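PDB 2WLR: putative thiosulfate sulfurtransferase YNJE, which catalyses the transfer of sulfur from thiosulfate to cyanide, yielding thiocyanate and sulfite, as a monomeric rhodanese-type sulfurtransferase of the Escherichia coli periplasm. Local coordinates for residues Ile163-Gly168 against Pro247-Thr252; Trp148-Ala153 against Ile207-Asp212; Pro9-Gln14 against Leu106-Ser111; Gln16-Lys21 against Asp76-Leu81; His284-Ser289 against Gly317-His322. One frame throughout, in Å; residues are numbered along the deposited sequence.

Interaction 1 of 5, residues Ile163-Gly168 against Pro247-Thr252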
# COMPACT_ATOMS: atom_id res chain seq x y z
N ILE A 163 22.45 -11.81 -1.69
CA ILE A 163 23.36 -11.01 -0.89
C ILE A 163 22.79 -10.78 0.52
O ILE A 163 23.49 -10.94 1.51
CB ILE A 163 23.65 -9.67 -1.58
CG1 ILE A 163 24.23 -9.87 -2.99
CG2 ILE A 163 24.59 -8.81 -0.70
CD1 ILE A 163 25.55 -10.59 -3.01
N SER A 164 21.53 -10.37 0.59
CA SER A 164 20.85 -10.15 1.87
C SER A 164 19.34 -10.33 1.68
O SER A 164 18.78 -9.86 0.70
CB SER A 164 21.10 -8.72 2.37
OG SER A 164 20.82 -8.64 3.74
N HIS A 165 18.71 -11.02 2.62
CA HIS A 165 17.25 -11.15 2.70
C HIS A 165 16.81 -11.27 4.14
O HIS A 165 17.63 -11.41 5.07
CB HIS A 165 16.71 -12.31 1.85
CG HIS A 165 17.38 -13.63 2.06
ND1 HIS A 165 17.01 -14.52 3.04
CD2 HIS A 165 18.34 -14.24 1.34
CE1 HIS A 165 17.79 -15.59 2.97
NE2 HIS A 165 18.59 -15.45 1.93
N ILE A 166 15.50 -11.21 4.33
CA ILE A 166 14.92 -11.31 5.67
C ILE A 166 15.11 -12.75 6.16
O ILE A 166 14.91 -13.69 5.40
CB ILE A 166 13.45 -10.87 5.65
CG1 ILE A 166 13.38 -9.39 5.37
CG2 ILE A 166 12.74 -11.23 6.98
CD1 ILE A 166 11.96 -8.87 5.27
N PRO A 167 15.55 -12.92 7.42
CA PRO A 167 15.81 -14.29 7.89
C PRO A 167 14.59 -15.17 7.76
O PRO A 167 13.49 -14.76 8.11
CB PRO A 167 16.16 -14.07 9.36
CG PRO A 167 16.77 -12.69 9.38
CD PRO A 167 15.94 -11.91 8.42
N GLY A 168 14.78 -16.37 7.21
CA GLY A 168 13.69 -17.33 7.07
C GLY A 168 12.81 -17.09 5.85
O GLY A 168 11.86 -17.84 5.61
N PRO A 247 18.48 -8.24 11.73
CA PRO A 247 19.34 -9.28 11.18
C PRO A 247 18.94 -9.70 9.77
O PRO A 247 17.78 -9.55 9.35
CB PRO A 247 19.15 -10.46 12.14
CG PRO A 247 18.58 -9.89 13.38
CD PRO A 247 17.79 -8.70 12.95
N VAL A 248 19.91 -10.24 9.04
CA VAL A 248 19.68 -10.69 7.69
C VAL A 248 20.31 -12.05 7.47
O VAL A 248 21.17 -12.48 8.23
CB VAL A 248 20.23 -9.69 6.65
CG1 VAL A 248 19.55 -8.32 6.82
CG2 VAL A 248 21.76 -9.56 6.73
N GLU A 249 19.85 -12.72 6.42
CA GLU A 249 20.46 -13.96 5.95
C GLU A 249 20.90 -13.80 4.50
O GLU A 249 20.50 -12.88 3.82
CB GLU A 249 19.52 -15.15 6.14
CG GLU A 249 19.39 -15.55 7.60
CD GLU A 249 18.39 -16.68 7.86
OE1 GLU A 249 17.75 -17.14 6.90
OE2 GLU A 249 18.20 -17.07 9.05
N ARG A 250 21.73 -14.71 4.05
CA ARG A 250 22.26 -14.64 2.70
C ARG A 250 22.23 -16.01 2.05
O ARG A 250 21.93 -17.01 2.69
CB ARG A 250 23.70 -14.09 2.72
CG ARG A 250 24.75 -15.03 3.27
CD ARG A 250 26.09 -14.30 3.51
NE ARG A 250 26.83 -14.01 2.28
CZ ARG A 250 26.79 -12.86 1.57
NH1 ARG A 250 26.03 -11.84 1.94
NH2 ARG A 250 27.54 -12.75 0.46
N GLY A 251 22.51 -16.02 0.76
CA GLY A 251 22.60 -17.25 -0.01
C GLY A 251 21.33 -17.71 -0.69
O GLY A 251 20.28 -17.05 -0.67
N THR A 252 21.44 -18.87 -1.32
CA THR A 252 20.36 -19.46 -2.10
C THR A 252 19.14 -19.75 -1.23
O THR A 252 19.27 -20.04 -0.03
CB THR A 252 20.83 -20.77 -2.77
OG1 THR A 252 21.24 -21.68 -1.75
CG2 THR A 252 21.99 -20.50 -3.71

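Interaction 2 of 5, residues Trp148-Ala153 against Ile207-Asp212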
# COMPACT_ATOMS: atom_id res chain seq x y z
N TRP A 148 2.85 -19.97 8.91
CA TRP A 148 3.17 -18.76 8.17
C TRP A 148 4.47 -18.91 7.38
O TRP A 148 5.38 -19.68 7.73
CB TRP A 148 3.19 -17.52 9.09
CG TRP A 148 4.13 -17.60 10.29
CD1 TRP A 148 3.82 -18.04 11.56
CD2 TRP A 148 5.49 -17.21 10.34
NE1 TRP A 148 4.91 -17.97 12.36
CE2 TRP A 148 5.96 -17.46 11.64
CE3 TRP A 148 6.37 -16.69 9.40
CZ2 TRP A 148 7.28 -17.21 12.03
CZ3 TRP A 148 7.68 -16.44 9.77
CH2 TRP A 148 8.12 -16.70 11.08
N LYS A 149 4.55 -18.14 6.30
CA LYS A 149 5.69 -18.06 5.44
C LYS A 149 6.00 -16.59 5.19
O LYS A 149 5.05 -15.79 5.03
CB LYS A 149 5.38 -18.73 4.09
CG LYS A 149 4.96 -20.18 4.13
CD LYS A 149 6.11 -21.06 4.57
CE LYS A 149 6.03 -22.50 4.01
NZ LYS A 149 5.49 -23.42 5.02
N VAL A 150 7.28 -16.26 5.11
CA VAL A 150 7.76 -14.96 4.64
C VAL A 150 8.47 -15.17 3.31
O VAL A 150 9.28 -16.08 3.17
CB VAL A 150 8.70 -14.30 5.63
CG1 VAL A 150 9.21 -12.96 5.10
CG2 VAL A 150 7.98 -14.09 6.96
N ILE A 151 8.13 -14.37 2.32
CA ILE A 151 8.60 -14.58 0.96
C ILE A 151 8.96 -13.27 0.31
O ILE A 151 8.12 -12.35 0.27
CB ILE A 151 7.52 -15.27 0.10
CG1 ILE A 151 6.97 -16.53 0.80
CG2 ILE A 151 8.08 -15.65 -1.25
CD1 ILE A 151 6.09 -17.38 -0.06
N GLU A 152 10.17 -13.21 -0.23
CA GLU A 152 10.63 -12.10 -1.06
C GLU A 152 10.21 -12.35 -2.50
O GLU A 152 10.39 -13.45 -3.02
CB GLU A 152 12.17 -11.94 -1.05
CG GLU A 152 12.61 -10.75 -1.87
CD GLU A 152 14.06 -10.29 -1.65
OE1 GLU A 152 14.70 -10.59 -0.60
OE2 GLU A 152 14.53 -9.53 -2.54
N ALA A 153 9.62 -11.35 -3.13
CA ALA A 153 9.20 -11.43 -4.53
C ALA A 153 9.99 -10.43 -5.37
O ALA A 153 10.18 -9.28 -4.97
CB ALA A 153 7.65 -11.14 -4.66
N ILE A 207 3.39 -13.69 4.18
CA ILE A 207 3.87 -12.31 4.27
C ILE A 207 4.87 -12.11 3.13
O ILE A 207 5.95 -12.69 3.14
CB ILE A 207 4.47 -12.00 5.66
CG1 ILE A 207 3.45 -12.34 6.76
CG2 ILE A 207 4.89 -10.55 5.76
CD1 ILE A 207 4.04 -13.14 7.84
N LEU A 208 4.54 -11.25 2.19
CA LEU A 208 5.37 -10.95 1.04
C LEU A 208 6.06 -9.62 1.20
O LEU A 208 5.49 -8.65 1.75
CB LEU A 208 4.52 -10.95 -0.24
CG LEU A 208 4.12 -12.35 -0.73
CD1 LEU A 208 2.74 -12.38 -1.34
CD2 LEU A 208 5.20 -12.88 -1.70
N TYR A 209 7.27 -9.54 0.68
CA TYR A 209 7.97 -8.27 0.57
C TYR A 209 8.76 -8.24 -0.69
O TYR A 209 9.06 -9.27 -1.27
CB TYR A 209 8.87 -7.96 1.77
CG TYR A 209 10.18 -8.77 1.81
CD1 TYR A 209 10.22 -10.06 2.32
CD2 TYR A 209 11.36 -8.21 1.33
CE1 TYR A 209 11.43 -10.77 2.33
CE2 TYR A 209 12.54 -8.92 1.36
CZ TYR A 209 12.56 -10.18 1.85
OH TYR A 209 13.76 -10.90 1.86
N GLY A 210 9.09 -7.05 -1.11
CA GLY A 210 9.93 -6.89 -2.29
C GLY A 210 10.90 -5.75 -2.09
O GLY A 210 10.71 -4.93 -1.23
N ARG A 211 11.94 -5.70 -2.91
CA ARG A 211 12.72 -4.50 -3.00
C ARG A 211 11.81 -3.39 -3.54
O ARG A 211 11.95 -2.24 -3.18
CB ARG A 211 13.96 -4.67 -3.90
CG ARG A 211 15.30 -4.80 -3.12
CD ARG A 211 15.55 -6.18 -2.52
NE ARG A 211 16.83 -6.19 -1.81
CZ ARG A 211 17.35 -7.20 -1.13
NH1 ARG A 211 16.73 -8.37 -1.02
NH2 ARG A 211 18.52 -7.00 -0.54
N ASP A 212 10.85 -3.76 -4.39
CA ASP A 212 9.76 -2.86 -4.79
C ASP A 212 8.46 -3.49 -4.30
O ASP A 212 8.22 -4.67 -4.52
CB ASP A 212 9.69 -2.72 -6.31
CG ASP A 212 10.99 -2.19 -6.91
OD1 ASP A 212 11.57 -1.20 -6.40
OD2 ASP A 212 11.40 -2.77 -7.93
O HOH W 1 12.80 -8.17 -4.00
O HOH W 2 10.89 -6.69 -5.65

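Interaction 3 of 5, residues Pro9-Gln14 against Leu106-Ser111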
# COMPACT_ATOMS: atom_id res chain seq x y z
N PRO A 9 -1.26 23.75 25.91
CA PRO A 9 -1.77 22.41 25.57
C PRO A 9 -3.28 22.39 25.37
O PRO A 9 -4.00 23.18 25.97
CB PRO A 9 -1.40 21.55 26.78
CG PRO A 9 -0.39 22.36 27.57
CD PRO A 9 -0.59 23.78 27.22
N LEU A 10 -3.74 21.50 24.48
CA LEU A 10 -5.16 21.40 24.15
C LEU A 10 -5.59 19.96 24.27
O LEU A 10 -4.84 19.05 23.87
CB LEU A 10 -5.38 21.84 22.69
CG LEU A 10 -5.21 23.33 22.33
CD1 LEU A 10 -5.13 23.49 20.82
CD2 LEU A 10 -6.32 24.19 22.90
N THR A 11 -6.78 19.72 24.83
CA THR A 11 -7.38 18.39 24.74
C THR A 11 -8.00 18.24 23.37
O THR A 11 -8.17 19.24 22.63
CB THR A 11 -8.47 18.20 25.78
OG1 THR A 11 -9.53 19.15 25.52
CG2 THR A 11 -7.90 18.35 27.18
N LEU A 12 -8.35 17.02 22.99
CA LEU A 12 -9.00 16.80 21.72
C LEU A 12 -10.29 17.61 21.63
O LEU A 12 -10.58 18.16 20.59
CB LEU A 12 -9.28 15.32 21.46
CG LEU A 12 -9.78 14.96 20.05
CD1 LEU A 12 -8.73 15.30 19.01
CD2 LEU A 12 -10.20 13.49 19.98
N ASP A 13 -11.10 17.63 22.68
CA ASP A 13 -12.35 18.39 22.62
C ASP A 13 -12.09 19.87 22.39
O ASP A 13 -12.81 20.52 21.63
CB ASP A 13 -13.19 18.24 23.89
CG ASP A 13 -14.51 18.99 23.79
OD1 ASP A 13 -15.41 18.51 23.07
OD2 ASP A 13 -14.64 20.08 24.42
N GLN A 14 -11.10 20.42 23.08
CA GLN A 14 -10.71 21.80 22.88
C GLN A 14 -10.24 22.06 21.46
O GLN A 14 -10.61 23.05 20.81
CB GLN A 14 -9.63 22.21 23.87
CG GLN A 14 -10.14 22.33 25.28
CD GLN A 14 -9.02 22.64 26.25
OE1 GLN A 14 -7.97 22.00 26.24
NE2 GLN A 14 -9.23 23.66 27.09
N LEU A 106 -1.13 17.80 22.12
CA LEU A 106 -2.46 17.26 22.34
C LEU A 106 -2.39 16.54 23.68
O LEU A 106 -1.80 15.46 23.78
CB LEU A 106 -2.91 16.35 21.19
CG LEU A 106 -4.33 15.79 21.31
CD1 LEU A 106 -5.36 16.85 21.30
CD2 LEU A 106 -4.57 14.80 20.16
N SER A 107 -2.93 17.18 24.73
CA SER A 107 -2.63 16.77 26.10
C SER A 107 -3.16 15.41 26.46
O SER A 107 -2.49 14.67 27.17
CB SER A 107 -3.13 17.79 27.13
OG SER A 107 -4.49 18.08 26.96
N ASP A 108 -4.32 15.06 25.92
CA ASP A 108 -4.98 13.78 26.23
C ASP A 108 -4.80 12.73 25.12
O ASP A 108 -5.50 11.74 25.10
CB ASP A 108 -6.47 13.97 26.62
CG ASP A 108 -7.35 14.46 25.47
OD1 ASP A 108 -6.82 14.99 24.46
OD2 ASP A 108 -8.59 14.29 25.56
N ALA A 109 -3.83 12.95 24.23
CA ALA A 109 -3.60 12.03 23.12
C ALA A 109 -3.38 10.60 23.56
O ALA A 109 -2.57 10.35 24.43
CB ALA A 109 -2.41 12.47 22.30
N LEU A 110 -4.10 9.67 22.91
CA LEU A 110 -3.99 8.23 23.15
C LEU A 110 -4.49 7.78 24.53
O LEU A 110 -4.36 6.60 24.86
CB LEU A 110 -2.58 7.71 22.88
CG LEU A 110 -1.96 8.18 21.55
CD1 LEU A 110 -0.50 7.72 21.46
CD2 LEU A 110 -2.72 7.65 20.38
N SER A 111 -5.07 8.66 25.32
CA SER A 111 -5.56 8.29 26.66
C SER A 111 -6.93 7.62 26.68
O SER A 111 -7.35 7.12 27.72
CB SER A 111 -5.60 9.50 27.56
OG SER A 111 -6.58 10.42 27.11
O HOH W 3 -10.86 15.75 24.91

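Interaction 4 of 5, residues Gln16-Lys21 against Asp76-Leu81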
# COMPACT_ATOMS: atom_id res chain seq x y z
N GLN A 16 -11.06 20.43 18.77
CA GLN A 16 -12.21 20.38 17.88
C GLN A 16 -13.04 21.65 17.94
O GLN A 16 -13.50 22.15 16.91
CB GLN A 16 -13.08 19.16 18.19
CG GLN A 16 -12.44 17.83 17.75
CD GLN A 16 -13.15 16.61 18.34
OE1 GLN A 16 -14.01 16.75 19.21
NE2 GLN A 16 -12.80 15.40 17.86
N GLN A 17 -13.24 22.16 19.15
CA GLN A 17 -14.08 23.35 19.34
C GLN A 17 -13.39 24.61 18.80
O GLN A 17 -14.04 25.61 18.52
CB GLN A 17 -14.50 23.49 20.81
CG GLN A 17 -15.47 22.36 21.30
CD GLN A 17 -16.77 22.29 20.53
OE1 GLN A 17 -17.43 23.30 20.32
NE2 GLN A 17 -17.14 21.08 20.09
N GLN A 18 -12.09 24.52 18.58
CA GLN A 18 -11.26 25.59 18.02
C GLN A 18 -10.87 25.36 16.58
O GLN A 18 -10.04 26.09 16.03
CB GLN A 18 -10.02 25.79 18.90
CG GLN A 18 -10.39 26.23 20.31
CD GLN A 18 -9.23 26.31 21.29
OE1 GLN A 18 -8.15 26.82 20.98
NE2 GLN A 18 -9.49 25.86 22.52
N ASN A 19 -11.47 24.34 15.95
CA ASN A 19 -11.25 24.05 14.53
C ASN A 19 -9.78 23.80 14.20
O ASN A 19 -9.26 24.26 13.19
CB ASN A 19 -11.85 25.16 13.66
CG ASN A 19 -12.01 24.76 12.20
OD1 ASN A 19 -12.18 23.58 11.89
ND2 ASN A 19 -11.96 25.74 11.30
N GLY A 20 -9.14 23.04 15.07
CA GLY A 20 -7.73 22.70 14.93
C GLY A 20 -7.53 21.35 14.30
O GLY A 20 -8.49 20.65 13.98
N LYS A 21 -6.27 20.98 14.13
CA LYS A 21 -5.90 19.70 13.56
C LYS A 21 -4.85 19.01 14.45
O LYS A 21 -3.96 19.66 14.99
CB LYS A 21 -5.33 19.88 12.15
CG LYS A 21 -6.40 20.28 11.12
CD LYS A 21 -5.82 20.51 9.73
CE LYS A 21 -6.90 21.04 8.78
NZ LYS A 21 -7.29 22.44 9.14
N ASP A 76 -2.45 29.99 10.89
CA ASP A 76 -2.67 30.35 12.29
C ASP A 76 -3.67 29.48 13.02
O ASP A 76 -3.95 29.75 14.16
CB ASP A 76 -3.13 31.81 12.40
CG ASP A 76 -2.13 32.80 11.80
OD1 ASP A 76 -0.92 32.50 11.75
OD2 ASP A 76 -2.57 33.90 11.39
N ALA A 77 -4.17 28.42 12.39
CA ALA A 77 -5.09 27.50 13.07
C ALA A 77 -4.30 26.63 14.06
O ALA A 77 -3.16 26.29 13.77
CB ALA A 77 -5.81 26.63 12.06
N PRO A 78 -4.90 26.27 15.22
CA PRO A 78 -4.20 25.38 16.16
C PRO A 78 -3.81 24.03 15.54
O PRO A 78 -4.59 23.41 14.83
CB PRO A 78 -5.20 25.15 17.30
CG PRO A 78 -6.39 26.05 17.00
CD PRO A 78 -6.28 26.59 15.63
N VAL A 79 -2.57 23.60 15.76
CA VAL A 79 -2.19 22.21 15.51
C VAL A 79 -1.70 21.62 16.82
O VAL A 79 -1.02 22.28 17.59
CB VAL A 79 -1.17 22.04 14.33
CG1 VAL A 79 -1.71 22.74 13.10
CG2 VAL A 79 0.22 22.55 14.70
N ALA A 80 -2.14 20.40 17.12
CA ALA A 80 -1.77 19.74 18.37
C ALA A 80 -1.04 18.45 18.04
O ALA A 80 -1.61 17.57 17.37
CB ALA A 80 -2.97 19.45 19.21
N LEU A 81 0.20 18.35 18.48
CA LEU A 81 1.07 17.21 18.19
C LEU A 81 0.99 16.17 19.26
O LEU A 81 0.76 16.46 20.44
CB LEU A 81 2.52 17.66 18.09
CG LEU A 81 2.84 18.87 17.21
CD1 LEU A 81 4.33 19.08 17.09
CD2 LEU A 81 2.23 18.76 15.86

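Interaction 5 of 5, residues His284-Ser289 against Gly317-His322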
# COMPACT_ATOMS: atom_id res chain seq x y z
N HIS A 284 -18.35 4.14 -17.69
CA HIS A 284 -19.48 5.07 -17.84
C HIS A 284 -20.55 4.86 -16.79
O HIS A 284 -21.75 4.89 -17.09
CB HIS A 284 -20.01 4.98 -19.27
CG HIS A 284 -18.93 5.08 -20.29
ND1 HIS A 284 -18.61 4.04 -21.14
CD2 HIS A 284 -18.02 6.05 -20.53
CE1 HIS A 284 -17.57 4.40 -21.88
NE2 HIS A 284 -17.20 5.61 -21.54
N ARG A 285 -20.12 4.67 -15.54
CA ARG A 285 -21.04 4.43 -14.44
C ARG A 285 -20.66 5.27 -13.24
O ARG A 285 -19.49 5.65 -13.08
CB ARG A 285 -21.00 2.97 -14.03
CG ARG A 285 -21.65 2.03 -15.07
CD ARG A 285 -21.33 0.56 -14.81
NE ARG A 285 -21.91 0.08 -13.56
CZ ARG A 285 -21.71 -1.13 -13.06
NH1 ARG A 285 -20.94 -1.98 -13.72
NH2 ARG A 285 -22.25 -1.48 -11.90
N GLN A 286 -21.64 5.50 -12.38
CA GLN A 286 -21.41 6.17 -11.11
C GLN A 286 -21.23 5.16 -9.97
O GLN A 286 -20.67 5.50 -8.91
CB GLN A 286 -22.54 7.16 -10.82
CG GLN A 286 -22.66 8.24 -11.88
CD GLN A 286 -21.41 9.11 -11.99
OE1 GLN A 286 -20.85 9.56 -10.98
NE2 GLN A 286 -20.95 9.35 -13.23
N ASP A 287 -21.71 3.94 -10.16
CA ASP A 287 -21.59 2.88 -9.16
C ASP A 287 -20.41 1.92 -9.42
O ASP A 287 -20.29 0.87 -8.76
CB ASP A 287 -22.91 2.10 -9.01
CG ASP A 287 -23.28 1.30 -10.25
OD1 ASP A 287 -22.85 1.66 -11.35
OD2 ASP A 287 -24.02 0.29 -10.12
N ALA A 288 -19.55 2.29 -10.36
CA ALA A 288 -18.36 1.52 -10.68
C ALA A 288 -17.31 2.42 -11.29
O ALA A 288 -17.63 3.42 -11.93
CB ALA A 288 -18.71 0.35 -11.65
N SER A 289 -16.04 2.06 -11.09
CA SER A 289 -14.92 2.74 -11.70
C SER A 289 -13.90 1.74 -12.19
O SER A 289 -13.58 0.80 -11.47
CB SER A 289 -14.22 3.64 -10.69
OG SER A 289 -15.00 4.79 -10.38
N GLY A 317 -12.89 6.26 -20.83
CA GLY A 317 -13.77 6.20 -19.70
C GLY A 317 -13.09 5.82 -18.39
O GLY A 317 -13.73 5.88 -17.36
N ALA A 318 -11.81 5.43 -18.45
CA ALA A 318 -11.09 5.06 -17.23
C ALA A 318 -10.78 6.32 -16.44
O ALA A 318 -10.50 7.39 -17.01
CB ALA A 318 -9.79 4.32 -17.59
N ARG A 319 -10.87 6.20 -15.12
CA ARG A 319 -10.60 7.30 -14.22
C ARG A 319 -9.18 7.19 -13.71
O ARG A 319 -8.73 6.09 -13.40
CB ARG A 319 -11.61 7.28 -13.09
CG ARG A 319 -13.03 7.59 -13.59
CD ARG A 319 -14.11 7.21 -12.63
NE ARG A 319 -15.39 7.77 -13.11
CZ ARG A 319 -16.59 7.29 -12.81
NH1 ARG A 319 -16.75 6.25 -12.02
NH2 ARG A 319 -17.67 7.88 -13.32
N TRP A 320 -8.47 8.29 -13.58
CA TRP A 320 -7.08 8.25 -13.15
C TRP A 320 -7.00 8.02 -11.67
O TRP A 320 -7.63 8.72 -10.90
CB TRP A 320 -6.36 9.57 -13.42
CG TRP A 320 -4.84 9.45 -13.29
CD1 TRP A 320 -4.04 8.46 -13.77
CD2 TRP A 320 -3.96 10.39 -12.66
NE1 TRP A 320 -2.74 8.71 -13.48
CE2 TRP A 320 -2.65 9.90 -12.81
CE3 TRP A 320 -4.15 11.61 -12.00
CZ2 TRP A 320 -1.55 10.56 -12.31
CZ3 TRP A 320 -3.05 12.26 -11.50
CH2 TRP A 320 -1.77 11.74 -11.66
N GLY A 321 -6.20 7.03 -11.26
CA GLY A 321 -6.04 6.72 -9.84
C GLY A 321 -4.80 7.28 -9.18
O GLY A 321 -4.52 6.96 -8.02
N HIS A 322 -4.04 8.12 -9.88
CA HIS A 322 -2.68 8.45 -9.51
C HIS A 322 -1.76 7.22 -9.61
O HIS A 322 -2.20 6.11 -9.82
CB HIS A 322 -2.60 9.16 -8.15
CG HIS A 322 -3.19 10.53 -8.18
ND1 HIS A 322 -2.42 11.68 -8.11
CD2 HIS A 322 -4.46 10.95 -8.30
CE1 HIS A 322 -3.21 12.74 -8.18
NE2 HIS A 322 -4.45 12.32 -8.29
O HOH W 4 -16.43 6.17 -17.24

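Interaction 1 of 5, residues Ile163-Gly168 against Pro247-Thr252
His-165 and Glu-249 form a single antiparallel hydrogen-bonded pair: N of His-165 donates to O of Glu-249 at 2.8 Å, and N of Glu-249 returns a straighter bond to O of His-165 at 2.9 Å. The imidazole lies over this bridge. Its CG is held between the backbone N and the carbonyl carbon (chi1 51°), and O of Glu-249 sits beneath the centre of one ring face. ND1 donates within its own loop to O of Ile-166, whereas NE2 comes near O of Gly-251 in a weak, long bond that would need a second ring proton. The Glu-249 side chain, extended beyond CG, meets Pro-167. Its CB touches CE1 of His-165 at 3.6 Å, CG rests on CA and CB of Pro-167, and CD comes within 3.5 Å of CA of Pro-167. At the tip, OE1 accepts from N of Gly-168 at 3.1 Å, approached from above the carboxylate plane, and OE2 lies beside CB of Pro-167. Imidazole and carboxylate planes are 83° apart. The bridge ties the loop between helix 160-163 and strand 170-173 to the chain leaving helix 238-243, at the surface of the second rhodanese unit. An alanine in place of His-165 would probably open a gap above O of Glu-249 and leave the stacked ring of Tyr-161 without its partner. Next to the bridge, OG of Ser-164, anti to its backbone N, presses against CB of Val-248 at 3.1 Å; CD of Pro-167 meets O of Pro-247 at 3.1 Å, an oxygen that also accepts from NE1 of Trp-241.

Interaction 2 of 5, residues Trp148-Ala153 against Ile207-Asp212
The ring of Tyr-209 carries Glu-152 over one face, with CB of Glu-152 3.9 Å from the ring centroid in a CH-pi contact and CA displaced toward the rim; CG1 of Val-150 reaches the ring edge. The guanidinium of Arg-211 takes Glu-152 at its edge: NH1 donates to OE2 at 2.9 Å, on the syn side, in a salt bridge. CG of Glu-152 is anti to the backbone N (chi1 -178°), near CE2 and CZ of Tyr-209; farther out, OE1 receives a weak bond from OH of Tyr-209, whose stronger partner is N of Ile-166. A water donates to OE2 of Glu-152 and O of Ala-153 and accepts from N of Arg-211. An alanine at Glu-152 would probably leave the charge of Arg-211 without its mate, although NH1 would keep O of Ser-164. The strands run parallel, joined by backbone bonds such as N of Ile-151 to O of Ile-207 at 2.9 Å. On the sheet's other face, CB of Ile-151 lies 3.8 Å from CD2 of Leu-208. Helix 128-135 packs on Val-150 and Ile-207, helix 213-226 on Leu-208 and Ala-153, and strands 170-173 and 231-234 flank the pair.

Interaction 3 of 5, residues Pro9-Gln14 against Leu106-Ser111
Asp-108 turns its CG between the backbone N and the carbonyl carbon (chi1 67°), bringing the carboxylate to the amino end of helix 12-17. There OD1 accepts from N of Leu-12 at 2.9 Å, on the syn side and 27° out of the carboxylate plane. OD2 is reached by a water at 2.8 Å that in turn accepts from N of Asp-13, and it also forms a salt bridge with Arg-115. One carboxylate thus serves two consecutive amides of the first helical turn, one directly and one through water, where the helix dipole would probably favour its negative charge. Beside it, CD1 of Leu-106 lies 3.4 Å from N of Leu-12 and packs more loosely on CB of the same leucine. Ser-107 joins the backbones, its N donating to O of Leu-10 at 2.8 Å, and its OG touches CG2 of Thr-11. The loop that presents Asp-108 is shaped by a type I turn from Leu-106 to Ala-109, followed by a type II turn in which O of Asp-108 accepts from both N and OG of Ser-111. The contact thus sets the helix start against the chain leaving edge strand 103-105 of the first rhodanese unit. Thr-11 is the N-cap, and with Gln-14 it completes a capping box: N of Gln-14 donates to OG1 of Thr-11 at 3.2 Å, and N of Thr-11 to OE1 of Gln-14 at 2.9 Å.

Interaction 4 of 5, residues Gln16-Lys21 against Asp76-Leu81
Lys-21 pairs with Val-79 through two backbone bonds of parallel type: N of Lys-21 donates to O of Pro-78 at 3.0 Å, and N of Ala-80 to O of Lys-21 at 2.9 Å. The same lysine oxygen also takes a CA-H contact from Val-79. Just before this bridge, CA of Gly-20 lies 3.2 Å from O of Pro-78. A CB on Gly-20 would clash with that oxygen, so the close approach depends on glycine. The ring of Pro-78 lies against the turn at Gln-18, its CG 3.8 Å from O of Gln-18 and 4.1 Å from CB of Gln-18.

The way helix 12-17 ends probably brings these groups into place. Asn-19, at positive phi (57°), is the C-prime residue of a Schellman motif, in which N of Gly-20 bonds to O of Leu-15 and N of Asn-19 to O of Gln-16. The chain is thereby redirected into strand 21-24. Farther out, NZ of Lys-21 is held by O of Asn-72. Strand 79-82 lies inside the parallel sheet between strands 21-24 and 103-105; helix 12-17 sets Leu-15 on Pro-78 and Ala-80, and helix 85-97 packs on Leu-81.

Interaction 5 of 5, residues His284-Ser289 against Gly317-His322
The backbones around Ser-289 and Arg-319 stay 6.8 Å apart between CA atoms, and the two segments are joined by a side chain and a water, not by backbone bonds. They belong to neighbouring parallel strands of the third rhodanese unit, strand 319-320 being outermost in its sheet; farther along, Arg-319 bonds through its backbone to Leu-290 and Ser-292. The Arg-319 side chain, extended from CG to NE, reaches to where segment 284-289 turns into strand 288-292. Its guanidinium grips O of Arg-285 end-on, NH2 at 2.9 Å and NH1 at 3.0 Å, both bonds bent. NH1 also donates to OG of Ser-289 at 2.8 Å, which lies in the guanidinium plane and also bonds OE1 of Gln-359. These bonds would hold the cation against rotation. The Gln-286 side chain crosses that of Arg-319 at about a right angle, NE2 nearest NH2; its OE1 bonds ND2 of Asn-354. Near the start of both segments, NE2 of His-284 sits 3.9 Å from CA of Gly-317; a CB on Gly-317 would clash with NE2. One water bridges the backbones, accepting from N of His-284 at 2.8 Å and donating to O of Gly-317 at 2.7 Å.

Overall arrangement
The five contacts fall into three groups along the chain, one in each rhodanese unit. Interactions 1 and 2 touch through two polar bonds and the packing of His-165 on Tyr-209 and Glu-152, so a surface pairing of loops rests on a buried strand pair. Interactions 3, 4 and 5 are partly buried. Interactions 3 and 4 share helix 12-17, one at its start and one at its end; interaction 4 is nested within the loop that interaction 3 closes. Interaction 5 stands apart, in the unit that also carries the catalytic Cys-365. Regular parallel bonding dominates interaction 2, and interaction 4 rests on backbone bonds and a helix end, whereas interaction 3 uses a carboxylate and interaction 5 a guanidinium.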